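Local coordinates for protein putative short-chain oxidoreductase (Thermus thermophilus, PDB 2YUT) that binds NADP in a Rossmann-type domain of the short-chain dehydrogenase/reductase family and probably acts as an oxidoreductase, at residues Met93-Ala96 with His97-Ala101; Phe119-Pro123 with Arg124-Val128; Glu37-Glu41 with Val42-Ala46; Gly177-Lys180 with Gly181-Ser184; Lys150-Arg154 with Glu155-Leu159. All coordinates share one frame; numbering follows the deposited sequence.

Contact 1 of 5, residues Met93-Ala96 with His97-Ala101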
loop_
_atom_site.group_PDB
_atom_site.type_symbol
_atom_site.label_atom_id
_atom_site.label_comp_id
_atom_site.label_asym_id
_atom_site.label_seq_id
_atom_site.Cartn_x
_atom_site.Cartn_y
_atom_site.Cartn_z
HETATM N N MSE A 93 5.964 8.279 0.152
HETATM C CA MSE A 93 5.547 7.479 1.297
HETATM C C MSE A 93 5.721 5.989 1.032
HETATM O O MSE A 93 6.234 5.258 1.882
HETATM C CB MSE A 93 4.089 7.778 1.650
HETATM C CG MSE A 93 3.871 9.136 2.312
HETATM SE SE MSE A 93 4.835 9.336 4.006
HETATM C CE MSE A 93 6.297 10.430 3.361
ATOM N N LEU A 94 5.290 5.541 -0.145
ATOM C CA LEU A 94 5.416 4.136 -0.517
ATOM C C LEU A 94 6.886 3.732 -0.623
ATOM O O LEU A 94 7.267 2.631 -0.231
ATOM C CB LEU A 94 4.702 3.865 -1.849
ATOM C CG LEU A 94 3.189 3.601 -1.791
ATOM C CD1 LEU A 94 2.940 2.292 -1.065
ATOM C CD2 LEU A 94 2.468 4.731 -1.074
ATOM N N ALA A 95 7.710 4.626 -1.156
ATOM C CA ALA A 95 9.134 4.343 -1.295
ATOM C C ALA A 95 9.788 4.204 0.081
ATOM O O ALA A 95 10.495 3.233 0.348
ATOM C CB ALA A 95 9.815 5.460 -2.082
ATOM N N ALA A 96 9.532 5.173 0.954
ATOM C CA ALA A 96 10.115 5.168 2.290
ATOM C C ALA A 96 9.659 4.003 3.161
ATOM O O ALA A 96 10.486 3.358 3.808
ATOM C CB ALA A 96 9.819 6.490 2.996
ATOM N N HIS A 97 8.357 3.724 3.172
ATOM C CA HIS A 97 7.829 2.639 4.004
ATOM C C HIS A 97 7.815 1.233 3.412
ATOM O O HIS A 97 8.200 0.275 4.085
ATOM C CB HIS A 97 6.402 2.951 4.462
ATOM C CG HIS A 97 6.287 4.171 5.315
ATOM N ND1 HIS A 97 6.224 5.443 4.791
ATOM C CD2 HIS A 97 6.192 4.312 6.659
ATOM C CE1 HIS A 97 6.089 6.316 5.774
ATOM N NE2 HIS A 97 6.066 5.655 6.918
ATOM N N LEU A 98 7.368 1.110 2.165
ATOM C CA LEU A 98 7.246 -0.196 1.523
ATOM C C LEU A 98 8.434 -0.695 0.713
ATOM O O LEU A 98 8.878 -1.830 0.902
ATOM C CB LEU A 98 5.991 -0.218 0.633
ATOM C CG LEU A 98 5.705 -1.507 -0.147
ATOM C CD1 LEU A 98 5.404 -2.636 0.830
ATOM C CD2 LEU A 98 4.524 -1.292 -1.091
ATOM N N LEU A 99 8.940 0.129 -0.198
ATOM C CA LEU A 99 10.058 -0.294 -1.023
ATOM C C LEU A 99 11.302 -0.587 -0.186
ATOM O O LEU A 99 12.008 -1.557 -0.452
ATOM C CB LEU A 99 10.360 0.755 -2.098
ATOM C CG LEU A 99 9.226 1.017 -3.103
ATOM C CD1 LEU A 99 9.752 1.892 -4.227
ATOM C CD2 LEU A 99 8.697 -0.295 -3.678
ATOM N N THR A 100 11.571 0.237 0.824
ATOM C CA THR A 100 12.740 -0.003 1.669
ATOM C C THR A 100 12.614 -1.384 2.309
ATOM O O THR A 100 13.561 -2.162 2.309
ATOM C CB THR A 100 12.870 1.049 2.796
ATOM O OG1 THR A 100 11.708 1.002 3.636
ATOM C CG2 THR A 100 13.032 2.449 2.208
ATOM N N ALA A 101 11.429 -1.675 2.838
ATOM C CA ALA A 101 11.143 -2.948 3.496
ATOM C C ALA A 101 11.200 -4.124 2.529
ATOM O O ALA A 101 11.764 -5.172 2.847
ATOM C CB ALA A 101 9.766 -2.893 4.157
#
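With CG of His97 anti to its own carbonyl carbon (chi1 -62°), the imidazole swings back along helix 89-107 to the residue one turn earlier, selenomethionine Met93. This helix carries a wider pi-type turn at 97-99, and the bonding pattern changes there. Met93 O is gripped twice, by His97 N and by the ring: His97 ND1 lies 2.9 Å from Met93 O, with an N-H...O angle of 154°, and the two donors come from opposite faces of the carbonyl plane. The oxygen sits almost in the imidazole plane, so the bond fixes the ring's rotation and shows that ND1 carries the hydrogen. Beside it the bent Met93 chain brings SE to the ring edge, 3.7 Å from His97 CE1. Tyr134 and Lys138 adjoin the same imidazole, which also touches the bound NADP. Leu94 O takes both Leu98 N and, in the wider turn, Leu99 N at 3.0 Å. Leu94 and Leu98 run alongside each other, and Leu94 packs on Leu94 of the second subunit, as suits branched apolar residues at an interface. Thr100 OG1, a hydroxyl able to bond its own helix, is also hydrogen-bonded to His72 NE2; it lies 2.7 Å from Ala96 O, above that carbonyl's plane.

Contact 2 of 5, residues Phe119-Pro123 with Arg124-Val128. With NAP (NADP nicotinamide-adenine-dinucleotide phosphate), chain B.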
loop_
_atom_site.group_PDB
_atom_site.type_symbol
_atom_site.label_atom_id
_atom_site.label_comp_id
_atom_site.label_asym_id
_atom_site.label_seq_id
_atom_site.Cartn_x
_atom_site.Cartn_y
_atom_site.Cartn_z
ATOM N N PHE A 119 7.374 -1.947 11.177
ATOM C CA PHE A 119 6.410 -1.101 11.860
ATOM C C PHE A 119 5.240 -0.659 10.975
ATOM O O PHE A 119 5.430 -0.006 9.947
ATOM C CB PHE A 119 7.151 0.113 12.432
ATOM C CG PHE A 119 8.257 -0.259 13.393
ATOM C CD1 PHE A 119 7.993 -0.414 14.756
ATOM C CD2 PHE A 119 9.543 -0.519 12.926
ATOM C CE1 PHE A 119 8.995 -0.827 15.639
ATOM C CE2 PHE A 119 10.557 -0.935 13.800
ATOM C CZ PHE A 119 10.284 -1.090 15.161
ATOM N N GLY A 120 4.029 -1.032 11.382
ATOM C CA GLY A 120 2.845 -0.656 10.634
ATOM C C GLY A 120 2.165 0.504 11.331
ATOM O O GLY A 120 2.827 1.459 11.735
ATOM N N ALA A 121 0.846 0.425 11.484
ATOM C CA ALA A 121 0.104 1.491 12.148
ATOM C C ALA A 121 -1.312 1.073 12.503
ATOM O O ALA A 121 -1.906 0.233 11.831
ATOM C CB ALA A 121 0.056 2.725 11.259
ATOM N N TYR A 122 -1.841 1.657 13.573
ATOM C CA TYR A 122 -3.210 1.386 13.989
ATOM C C TYR A 122 -4.085 2.062 12.938
ATOM O O TYR A 122 -4.043 3.282 12.784
ATOM C CB TYR A 122 -3.480 1.994 15.367
ATOM C CG TYR A 122 -2.862 1.216 16.510
ATOM C CD1 TYR A 122 -3.313 -0.064 16.828
ATOM C CD2 TYR A 122 -1.824 1.756 17.272
ATOM C CE1 TYR A 122 -2.753 -0.788 17.870
ATOM C CE2 TYR A 122 -1.253 1.037 18.322
ATOM C CZ TYR A 122 -1.724 -0.234 18.614
ATOM O OH TYR A 122 -1.173 -0.952 19.648
ATOM N N PRO A 123 -4.878 1.275 12.193
ATOM C CA PRO A 123 -5.771 1.780 11.140
ATOM C C PRO A 123 -6.620 2.993 11.518
ATOM O O PRO A 123 -6.629 3.999 10.807
ATOM C CB PRO A 123 -6.627 0.563 10.806
ATOM C CG PRO A 123 -5.685 -0.572 11.035
ATOM C CD PRO A 123 -5.016 -0.185 12.333
ATOM N N ARG A 124 -7.333 2.901 12.637
ATOM C CA ARG A 124 -8.193 3.995 13.076
ATOM C C ARG A 124 -7.432 5.290 13.333
ATOM O O ARG A 124 -7.999 6.380 13.243
ATOM C CB ARG A 124 -8.952 3.599 14.345
ATOM C CG ARG A 124 -9.799 2.348 14.210
ATOM C CD ARG A 124 -10.646 2.136 15.456
ATOM N NE ARG A 124 -11.269 0.815 15.488
ATOM C CZ ARG A 124 -10.594 -0.328 15.574
ATOM N NH1 ARG A 124 -9.269 -0.317 15.637
ATOM N NH2 ARG A 124 -11.244 -1.484 15.598
ATOM N N TYR A 125 -6.148 5.171 13.650
ATOM C CA TYR A 125 -5.330 6.342 13.941
ATOM C C TYR A 125 -4.728 7.055 12.735
ATOM O O TYR A 125 -4.584 8.276 12.748
ATOM C CB TYR A 125 -4.209 5.961 14.917
ATOM C CG TYR A 125 -4.669 5.881 16.354
ATOM C CD1 TYR A 125 -5.759 5.089 16.713
ATOM C CD2 TYR A 125 -4.036 6.624 17.349
ATOM C CE1 TYR A 125 -6.213 5.044 18.028
ATOM C CE2 TYR A 125 -4.482 6.585 18.668
ATOM C CZ TYR A 125 -5.571 5.796 19.000
ATOM O OH TYR A 125 -6.029 5.768 20.297
ATOM N N VAL A 126 -4.370 6.307 11.699
ATOM C CA VAL A 126 -3.760 6.924 10.524
ATOM C C VAL A 126 -4.712 7.128 9.349
ATOM O O VAL A 126 -4.508 8.019 8.523
ATOM C CB VAL A 126 -2.535 6.106 10.051
ATOM C CG1 VAL A 126 -1.487 6.052 11.165
ATOM C CG2 VAL A 126 -2.959 4.699 9.659
ATOM N N GLN A 127 -5.753 6.307 9.269
ATOM C CA GLN A 127 -6.714 6.430 8.178
ATOM C C GLN A 127 -7.686 7.571 8.441
ATOM O O GLN A 127 -8.877 7.357 8.670
ATOM C CB GLN A 127 -7.453 5.106 7.990
ATOM C CG GLN A 127 -6.604 4.082 7.247
ATOM C CD GLN A 127 -7.125 2.668 7.388
ATOM O OE1 GLN A 127 -8.306 2.455 7.652
ATOM N NE2 GLN A 127 -6.243 1.691 7.197
ATOM N N VAL A 128 -7.150 8.788 8.387
ATOM C CA VAL A 128 -7.911 10.004 8.636
ATOM C C VAL A 128 -7.468 11.099 7.668
ATOM O O VAL A 128 -6.394 11.015 7.069
ATOM C CB VAL A 128 -7.686 10.509 10.086
ATOM C CG1 VAL A 128 -7.936 9.384 11.076
ATOM C CG2 VAL A 128 -6.264 11.038 10.242
HETATM P PA NAP B . 12.307 9.001 12.323
HETATM O O1A NAP B . 11.972 10.174 11.273
HETATM O O2A NAP B . 12.823 9.511 13.613
HETATM O O5B NAP B . 13.366 8.045 11.583
HETATM C C5B NAP B . 13.116 7.584 10.254
HETATM C C4B NAP B . 14.276 6.715 9.770
HETATM O O4B NAP B . 13.970 6.261 8.440
HETATM C C3B NAP B . 15.559 7.547 9.675
HETATM O O3B NAP B . 16.673 6.776 10.132
HETATM C C2B NAP B . 15.679 7.793 8.171
HETATM O O2B NAP B . 17.059 7.908 7.817
HETATM C C1B NAP B . 15.178 6.433 7.685
HETATM N N9A NAP B . 14.892 6.482 6.234
HETATM C C8A NAP B . 13.949 7.220 5.651
HETATM N N7A NAP B . 13.997 7.041 4.333
HETATM C C5A NAP B . 14.977 6.181 4.074
HETATM C C6A NAP B . 15.505 5.639 2.909
HETATM N N6A NAP B . 14.995 5.963 1.724
HETATM N N1A NAP B . 16.538 4.790 3.000
HETATM C C2A NAP B . 17.052 4.465 4.174
HETATM N N3A NAP B . 16.577 4.962 5.302
HETATM C C4A NAP B . 15.547 5.820 5.286
HETATM O O3 NAP B . 10.942 8.153 12.455
HETATM P PN NAP B . 10.647 7.152 13.681
HETATM O O1N NAP B . 9.692 7.795 14.614
HETATM O O2N NAP B . 11.918 6.625 14.224
HETATM O O5D NAP B . 9.851 5.945 12.971
HETATM C C5D NAP B . 10.471 4.671 12.779
HETATM C C4D NAP B . 9.476 3.648 12.224
HETATM O O4D NAP B . 8.386 3.570 13.164
HETATM C C3D NAP B . 8.868 4.139 10.908
HETATM O O3D NAP B . 8.407 3.043 10.113
HETATM C C2D NAP B . 7.681 4.952 11.415
HETATM O O2D NAP B . 6.675 5.092 10.407
HETATM C C1D NAP B . 7.187 3.979 12.483
HETATM N N1N NAP B . 6.191 4.578 13.400
HETATM C C2N NAP B . 6.485 5.770 14.074
HETATM C C3N NAP B . 5.544 6.330 14.930
HETATM C C7N NAP B . 5.865 7.629 15.674
HETATM O O7N NAP B . 4.992 8.238 16.291
HETATM N N7N NAP B . 7.130 8.028 15.584
HETATM C C4N NAP B . 4.314 5.709 15.115
HETATM C C5N NAP B . 4.018 4.524 14.449
HETATM C C6N NAP B . 4.951 3.956 13.591
HETATM P P2B NAP B . 17.813 9.331 7.779
HETATM O O1X NAP B . 17.274 10.201 9.021
HETATM O O2X NAP B . 19.356 8.990 8.091
HETATM O O3X NAP B . 17.638 10.028 6.484
#
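Tyr122 and Tyr125 meet through their first side-chain carbons, CB to CB at 4.1 Å, at the start of the short helix 123-126, which follows strand 114-119 of the Rossmann-type fold. Tyr122 is the N-cap; its ring leads away from the helix while its carbonyl turns in, and Tyr122 O accepts from both Tyr125 N and Val126 N (3.2 Å for the latter). Pro123 suits the first turn because its nitrogen has no hydrogen to leave without a partner. Gln127, just past the helix and at the centre of an inverse gamma turn, lays its extended chain alongside this proline, with Gln127 NE2 3.8 Å from Pro123 CB. A glycine in its place would probably leave Pro123 CB without the amide beside it and Glu146 of the second subunit without a packing neighbour. Upstream the loop lines the cofactor pocket: Phe119 CB is 3.7 Å from NADP O4D, and Phe119 O accepts from Lys138. Ala121 is small enough for the loop to lie close to helix 132-153, where it touches Lys138. Its methyl points at Val126, whose CG1, anti to the carbonyl carbon (chi1 -60°), is thereby turned to Ala121 CB at 3.7 Å.

Contact 3 of 5, residues Glu37-Glu41 with Val42-Ala46; sequences ELARE and VGARA
Val42 and Ala39, with Glu41 third, carry most of this turn, a Schellman motif that ends helix 32-42 and sends the chain into strand 45-46 of a beta-alpha-beta unit in the Rossmann-type fold. Val42 N bonds to Leu38 O at 2.9 Å, and with CG1 anti to the carbonyl carbon (chi1 -59°) the other branch, CG2, lies 3.2 Å from Leu38 O, while CG1 reaches toward the Leu38 side chain. A beta-branched apolar residue thus covers the helix end with both methyls. The extended chain of Glu41 runs past Val42. Beyond it Gly43 adopts positive phi, a conformation that a glycine takes without strain, and the chain folds back so that Ala44 N reaches Ala39 O at 2.7 Å with an N-H...O angle of 155°. Gly43 N adds a weak bond to Arg40 O. Alanine suits position 39 because its single methyl fits between helix and strand, Ala39 CB lying 3.6 Å from Ala44 O. Two charged side chains are tied to neighbouring elements: Glu41 to Arg18 of helix 11-19 and Arg45 to Asp24. Leu38 and Ala44 both pack on Leu27 of strand 24-28. In strand 45-46, Ala46 CB meets Ala39 CB at 3.7 Å.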
loop_
_atom_site.group_PDB
_atom_site.type_symbol
_atom_site.label_atom_id
_atom_site.label_comp_id
_atom_site.label_asym_id
_atom_site.label_seq_id
_atom_site.Cartn_x
_atom_site.Cartn_y
_atom_site.Cartn_z
ATOM N N GLU A 37 28.686 8.313 14.200
ATOM C CA GLU A 37 28.879 8.650 15.607
ATOM C C GLU A 37 28.103 7.716 16.535
ATOM O O GLU A 37 28.613 7.323 17.592
ATOM C CB GLU A 37 28.477 10.110 15.874
ATOM C CG GLU A 37 28.657 10.555 17.349
ATOM C CD GLU A 37 30.036 10.205 17.927
ATOM O OE1 GLU A 37 31.062 10.638 17.348
ATOM O OE2 GLU A 37 30.100 9.491 18.963
ATOM N N LEU A 38 26.874 7.371 16.150
ATOM C CA LEU A 38 26.065 6.463 16.960
ATOM C C LEU A 38 26.729 5.089 16.956
ATOM O O LEU A 38 26.883 4.455 18.003
ATOM C CB LEU A 38 24.645 6.338 16.393
ATOM C CG LEU A 38 23.736 5.300 17.071
ATOM C CD1 LEU A 38 23.547 5.660 18.537
ATOM C CD2 LEU A 38 22.382 5.248 16.367
ATOM N N ALA A 39 27.129 4.635 15.770
ATOM C CA ALA A 39 27.780 3.338 15.641
ATOM C C ALA A 39 29.019 3.280 16.539
ATOM O O ALA A 39 29.245 2.291 17.231
ATOM C CB ALA A 39 28.161 3.085 14.185
ATOM N N ARG A 40 29.809 4.349 16.530
ATOM C CA ARG A 40 31.019 4.416 17.346
ATOM C C ARG A 40 30.653 4.382 18.829
ATOM O O ARG A 40 31.276 3.676 19.619
ATOM C CB ARG A 40 31.791 5.703 17.048
ATOM C CG ARG A 40 33.054 5.876 17.879
ATOM C CD ARG A 40 33.625 7.276 17.713
ATOM N NE ARG A 40 34.764 7.515 18.595
ATOM C CZ ARG A 40 35.315 8.707 18.795
ATOM N NH1 ARG A 40 36.352 8.833 19.615
ATOM N NH2 ARG A 40 34.825 9.779 18.183
ATOM N N GLU A 41 29.638 5.155 19.195
ATOM C CA GLU A 41 29.175 5.219 20.575
ATOM C C GLU A 41 28.767 3.849 21.109
ATOM O O GLU A 41 29.055 3.518 22.256
ATOM C CB GLU A 41 27.980 6.167 20.685
ATOM C CG GLU A 41 27.369 6.246 22.082
ATOM C CD GLU A 41 25.970 6.836 22.068
ATOM O OE1 GLU A 41 25.767 7.852 21.367
ATOM O OE2 GLU A 41 25.077 6.290 22.758
ATOM N N VAL A 42 28.092 3.055 20.284
ATOM C CA VAL A 42 27.646 1.741 20.729
ATOM C C VAL A 42 28.505 0.573 20.254
ATOM O O VAL A 42 28.142 -0.581 20.452
ATOM C CB VAL A 42 26.183 1.490 20.319
ATOM C CG1 VAL A 42 25.300 2.555 20.933
ATOM C CG2 VAL A 42 26.046 1.494 18.799
ATOM N N GLY A 43 29.645 0.870 19.633
ATOM C CA GLY A 43 30.522 -0.191 19.173
ATOM C C GLY A 43 29.965 -1.016 18.025
ATOM O O GLY A 43 30.270 -2.205 17.902
ATOM N N ALA A 44 29.152 -0.389 17.179
ATOM C CA ALA A 44 28.563 -1.081 16.039
ATOM C C ALA A 44 29.257 -0.730 14.727
ATOM O O ALA A 44 30.167 0.102 14.681
ATOM C CB ALA A 44 27.078 -0.745 15.936
ATOM N N ARG A 45 28.822 -1.380 13.655
ATOM C CA ARG A 45 29.367 -1.105 12.335
ATOM C C ARG A 45 28.398 -0.173 11.614
ATOM O O ARG A 45 27.190 -0.399 11.643
ATOM C CB ARG A 45 29.533 -2.407 11.556
ATOM C CG ARG A 45 30.810 -3.141 11.885
ATOM C CD ARG A 45 30.903 -4.412 11.094
ATOM N NE ARG A 45 30.066 -5.456 11.667
ATOM C CZ ARG A 45 29.699 -6.548 11.008
ATOM N NH1 ARG A 45 30.094 -6.718 9.753
ATOM N NH2 ARG A 45 28.957 -7.473 11.606
ATOM N N ALA A 46 28.926 0.879 10.992
ATOM C CA ALA A 46 28.104 1.848 10.265
ATOM C C ALA A 46 28.139 1.582 8.764
ATOM O O ALA A 46 29.201 1.612 8.142
ATOM C CB ALA A 46 28.589 3.274 10.544
#

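Contact 4 of 5, residues Gly177-Lys180 with Gly181-Ser184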
loop_
_atom_site.group_PDB
_atom_site.type_symbol
_atom_site.label_atom_id
_atom_site.label_comp_id
_atom_site.label_asym_id
_atom_site.label_seq_id
_atom_site.Cartn_x
_atom_site.Cartn_y
_atom_site.Cartn_z
ATOM N N GLY A 177 5.370 18.542 15.277
ATOM C CA GLY A 177 5.787 17.964 16.545
ATOM C C GLY A 177 4.893 16.821 16.995
ATOM O O GLY A 177 3.759 16.714 16.537
ATOM N N PRO A 178 5.376 15.947 17.895
ATOM C CA PRO A 178 4.605 14.805 18.399
ATOM C C PRO A 178 3.355 15.226 19.162
ATOM O O PRO A 178 3.327 16.278 19.793
ATOM C CB PRO A 178 5.600 14.088 19.312
ATOM C CG PRO A 178 6.933 14.470 18.749
ATOM C CD PRO A 178 6.742 15.929 18.447
ATOM N N PRO A 179 2.300 14.403 19.112
ATOM C CA PRO A 179 1.068 14.738 19.825
ATOM C C PRO A 179 1.257 14.554 21.326
ATOM O O PRO A 179 2.278 14.031 21.774
ATOM C CB PRO A 179 0.058 13.755 19.245
ATOM C CG PRO A 179 0.899 12.553 18.976
ATOM C CD PRO A 179 2.136 13.158 18.343
ATOM N N LYS A 180 0.266 14.986 22.094
ATOM C CA LYS A 180 0.315 14.880 23.543
ATOM C C LYS A 180 0.338 13.410 23.957
ATOM O O LYS A 180 -0.341 12.578 23.357
ATOM C CB LYS A 180 -0.905 15.583 24.148
ATOM C CG LYS A 180 -0.751 15.967 25.608
ATOM C CD LYS A 180 -1.909 16.840 26.070
ATOM C CE LYS A 180 -1.676 17.362 27.481
ATOM N NZ LYS A 180 -2.779 18.251 27.937
ATOM N N GLY A 181 1.136 13.092 24.970
ATOM C CA GLY A 181 1.215 11.722 25.446
ATOM C C GLY A 181 2.047 10.762 24.610
ATOM O O GLY A 181 2.023 9.554 24.852
ATOM N N ALA A 182 2.781 11.276 23.627
ATOM C CA ALA A 182 3.612 10.407 22.793
ATOM C C ALA A 182 4.705 9.746 23.637
ATOM O O ALA A 182 5.371 10.410 24.435
ATOM C CB ALA A 182 4.241 11.205 21.661
ATOM N N LEU A 183 4.886 8.440 23.459
ATOM C CA LEU A 183 5.894 7.695 24.213
ATOM C C LEU A 183 7.306 8.150 23.888
ATOM O O LEU A 183 7.558 8.719 22.827
ATOM C CB LEU A 183 5.813 6.201 23.895
ATOM C CG LEU A 183 4.498 5.448 24.072
ATOM C CD1 LEU A 183 4.698 4.005 23.619
ATOM C CD2 LEU A 183 4.057 5.504 25.520
ATOM N N SER A 184 8.228 7.895 24.811
ATOM C CA SER A 184 9.620 8.230 24.580
ATOM C C SER A 184 10.079 7.102 23.666
ATOM O O SER A 184 9.611 5.971 23.795
ATOM C CB SER A 184 10.418 8.204 25.893
ATOM O OG SER A 184 10.400 6.914 26.478
#
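Pro178 and Ala182 face each other across the bend in the loop before helix 185-196, with Pro178 CB 4.0 Å from Ala182 CB. Ala182 CB also lies 3.4 Å from Pro179 O and stands near the Pro179 ring, so one small methyl packs against the inside of the bend. That bend is a type II beta turn from Pro179 to Ala182, closed by a weak hydrogen bond of 3.4 Å from Ala182 N to Pro179 O. At its corner Gly181 has positive phi, where a CB would run into Lys180 O. Lys180, with CG opposite its backbone N (chi1 -160°), extends away from the turn at the exposed surface, as suits a charged residue. Further out, Pro178 and Pro179 both lie against Trp172, an NADP-binding residue, and Leu183 makes backbone bonds to Ala166 and Ala168. Ser184 then starts helix 185-196 as its N-cap, its OG bonded to Glu187 N. With just one weak hydrogen bond across it, the turn probably owes much of its shape to backbone restriction: Pro179 at its first position, preceded by Pro178, limits rotation of the incoming chain, and glycine permits the corner.

Contact 5 of 5, residues Lys150-Arg154 with Glu155-Leu159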
loop_
_atom_site.group_PDB
_atom_site.type_symbol
_atom_site.label_atom_id
_atom_site.label_comp_id
_atom_site.label_asym_id
_atom_site.label_seq_id
_atom_site.Cartn_x
_atom_site.Cartn_y
_atom_site.Cartn_z
ATOM N N LYS A 150 4.184 -16.775 5.553
ATOM C CA LYS A 150 4.440 -18.208 5.384
ATOM C C LYS A 150 5.681 -18.502 4.553
ATOM O O LYS A 150 6.334 -19.531 4.745
ATOM C CB LYS A 150 3.223 -18.901 4.764
ATOM C CG LYS A 150 1.988 -18.859 5.645
ATOM C CD LYS A 150 0.782 -19.505 4.981
ATOM C CE LYS A 150 0.991 -20.990 4.759
ATOM N NZ LYS A 150 -0.249 -21.639 4.250
ATOM N N GLU A 151 6.009 -17.606 3.629
ATOM C CA GLU A 151 7.196 -17.785 2.802
ATOM C C GLU A 151 8.438 -17.770 3.691
ATOM O O GLU A 151 9.306 -18.631 3.577
ATOM C CB GLU A 151 7.315 -16.660 1.772
ATOM C CG GLU A 151 6.302 -16.710 0.647
ATOM C CD GLU A 151 6.509 -15.593 -0.361
ATOM O OE1 GLU A 151 7.649 -15.437 -0.852
ATOM O OE2 GLU A 151 5.532 -14.875 -0.663
ATOM N N LEU A 152 8.513 -16.777 4.571
ATOM C CA LEU A 152 9.652 -16.633 5.470
ATOM C C LEU A 152 9.722 -17.724 6.535
ATOM O O LEU A 152 10.807 -18.189 6.879
ATOM C CB LEU A 152 9.619 -15.250 6.129
ATOM C CG LEU A 152 10.186 -14.095 5.292
ATOM C CD1 LEU A 152 11.703 -14.240 5.199
ATOM C CD2 LEU A 152 9.562 -14.085 3.896
ATOM N N LEU A 153 8.568 -18.139 7.047
ATOM C CA LEU A 153 8.537 -19.176 8.068
ATOM C C LEU A 153 9.154 -20.458 7.521
ATOM O O LEU A 153 9.734 -21.245 8.268
ATOM C CB LEU A 153 7.101 -19.436 8.522
ATOM C CG LEU A 153 6.931 -20.322 9.760
ATOM C CD1 LEU A 153 7.696 -19.732 10.942
ATOM C CD2 LEU A 153 5.453 -20.442 10.090
ATOM N N ARG A 154 9.035 -20.655 6.212
ATOM C CA ARG A 154 9.589 -21.835 5.559
ATOM C C ARG A 154 11.110 -21.818 5.671
ATOM O O ARG A 154 11.754 -22.864 5.629
ATOM C CB ARG A 154 9.177 -21.866 4.085
ATOM C CG ARG A 154 7.680 -21.986 3.857
ATOM C CD ARG A 154 7.326 -21.654 2.415
ATOM N NE ARG A 154 5.885 -21.670 2.173
ATOM C CZ ARG A 154 5.312 -21.237 1.054
ATOM N NH1 ARG A 154 6.058 -20.748 0.071
ATOM N NH2 ARG A 154 3.994 -21.292 0.916
ATOM N N GLU A 155 11.677 -20.622 5.806
ATOM C CA GLU A 155 13.122 -20.468 5.946
ATOM C C GLU A 155 13.488 -20.431 7.425
ATOM O O GLU A 155 14.651 -20.245 7.776
ATOM C CB GLU A 155 13.599 -19.165 5.293
ATOM C CG GLU A 155 13.427 -19.091 3.791
ATOM C CD GLU A 155 13.971 -17.795 3.213
ATOM O OE1 GLU A 155 15.172 -17.508 3.400
ATOM O OE2 GLU A 155 13.197 -17.057 2.573
ATOM N N GLY A 156 12.490 -20.600 8.287
ATOM C CA GLY A 156 12.729 -20.564 9.718
ATOM C C GLY A 156 12.821 -19.139 10.239
ATOM O O GLY A 156 13.386 -18.890 11.306
ATOM N N VAL A 157 12.256 -18.200 9.485
ATOM C CA VAL A 157 12.284 -16.790 9.861
ATOM C C VAL A 157 10.909 -16.282 10.282
ATOM O O VAL A 157 9.912 -16.504 9.590
ATOM C CB VAL A 157 12.793 -15.927 8.694
ATOM C CG1 VAL A 157 12.836 -14.465 9.103
ATOM C CG2 VAL A 157 14.167 -16.404 8.267
ATOM N N HIS A 158 10.863 -15.587 11.412
ATOM C CA HIS A 158 9.608 -15.055 11.920
ATOM C C HIS A 158 9.469 -13.566 11.674
ATOM O O HIS A 158 10.282 -12.772 12.151
ATOM C CB HIS A 158 9.484 -15.309 13.419
ATOM C CG HIS A 158 9.685 -16.738 13.806
ATOM N ND1 HIS A 158 10.934 -17.311 13.905
ATOM C CD2 HIS A 158 8.797 -17.714 14.106
ATOM C CE1 HIS A 158 10.806 -18.579 14.253
ATOM N NE2 HIS A 158 9.519 -18.849 14.380
ATOM N N LEU A 159 8.431 -13.192 10.931
ATOM C CA LEU A 159 8.165 -11.788 10.652
ATOM C C LEU A 159 7.268 -11.278 11.766
ATOM O O LEU A 159 6.281 -11.918 12.117
ATOM C CB LEU A 159 7.450 -11.622 9.309
ATOM C CG LEU A 159 8.210 -12.024 8.043
ATOM C CD1 LEU A 159 7.313 -11.801 6.821
ATOM C CD2 LEU A 159 9.485 -11.207 7.920
#
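Leu152, next after Glu151, whose carboxylate bonds Val82 N of the second subunit, carries the contact with Val157 and Leu159. Its CG, anti to the carbonyl carbon (chi1 -82°), directs CD1 alongside Val157, Leu152 CD1 lying 4.0 Å from Val157 CB, while the Leu159 side chain crosses it at about a right angle, with Leu159 CD2 4.0 Å from Leu152 CG. An alanine at this point would probably open a gap beside Val157 and Leu159 and deprive Leu105 of a packing partner. Leu152 O is held from opposite faces by Glu155 N at 2.8 Å and Val157 N at 3.0 Å. Here a Schellman motif turns the chain from helix 132-153 into strand 158-162 of the parallel Rossmann-type sheet, with Gly156 taking the positive phi; Glu155, in this turn, pairs with Arg83 of the second subunit. Leu153 O receives Gly156 N at 2.8 Å, and the Leu153 side chain crosses that of His158 at a slant, Leu153 CD1 3.9 Å from His158 CD2. Arg154 stretches outward and packs on Pro129 of the second subunit.

How the contacts relate
Contacts 1 and 2 adjoin the NADP pocket from different elements, a long helix and the loop after strand 114-119; their nearest atoms are about 5 Å apart, and Lys138 lies close to both. Contact 4 approaches the cofactor through Trp172, the Pro179 side chain standing about 6 Å from the NADP. Contacts 3 and 5 are the two helix-to-strand turns, both Schellman motifs; they lead into the outermost strands of the sheet within this chain, 45-46 and 158-162, with centres about 30 Å apart. Contact 5 lies away from the annotated sites, yet like contacts 1 and 2 it touches the second subunit. Contacts 4 and 5 lie farthest apart, about 34 Å between centres.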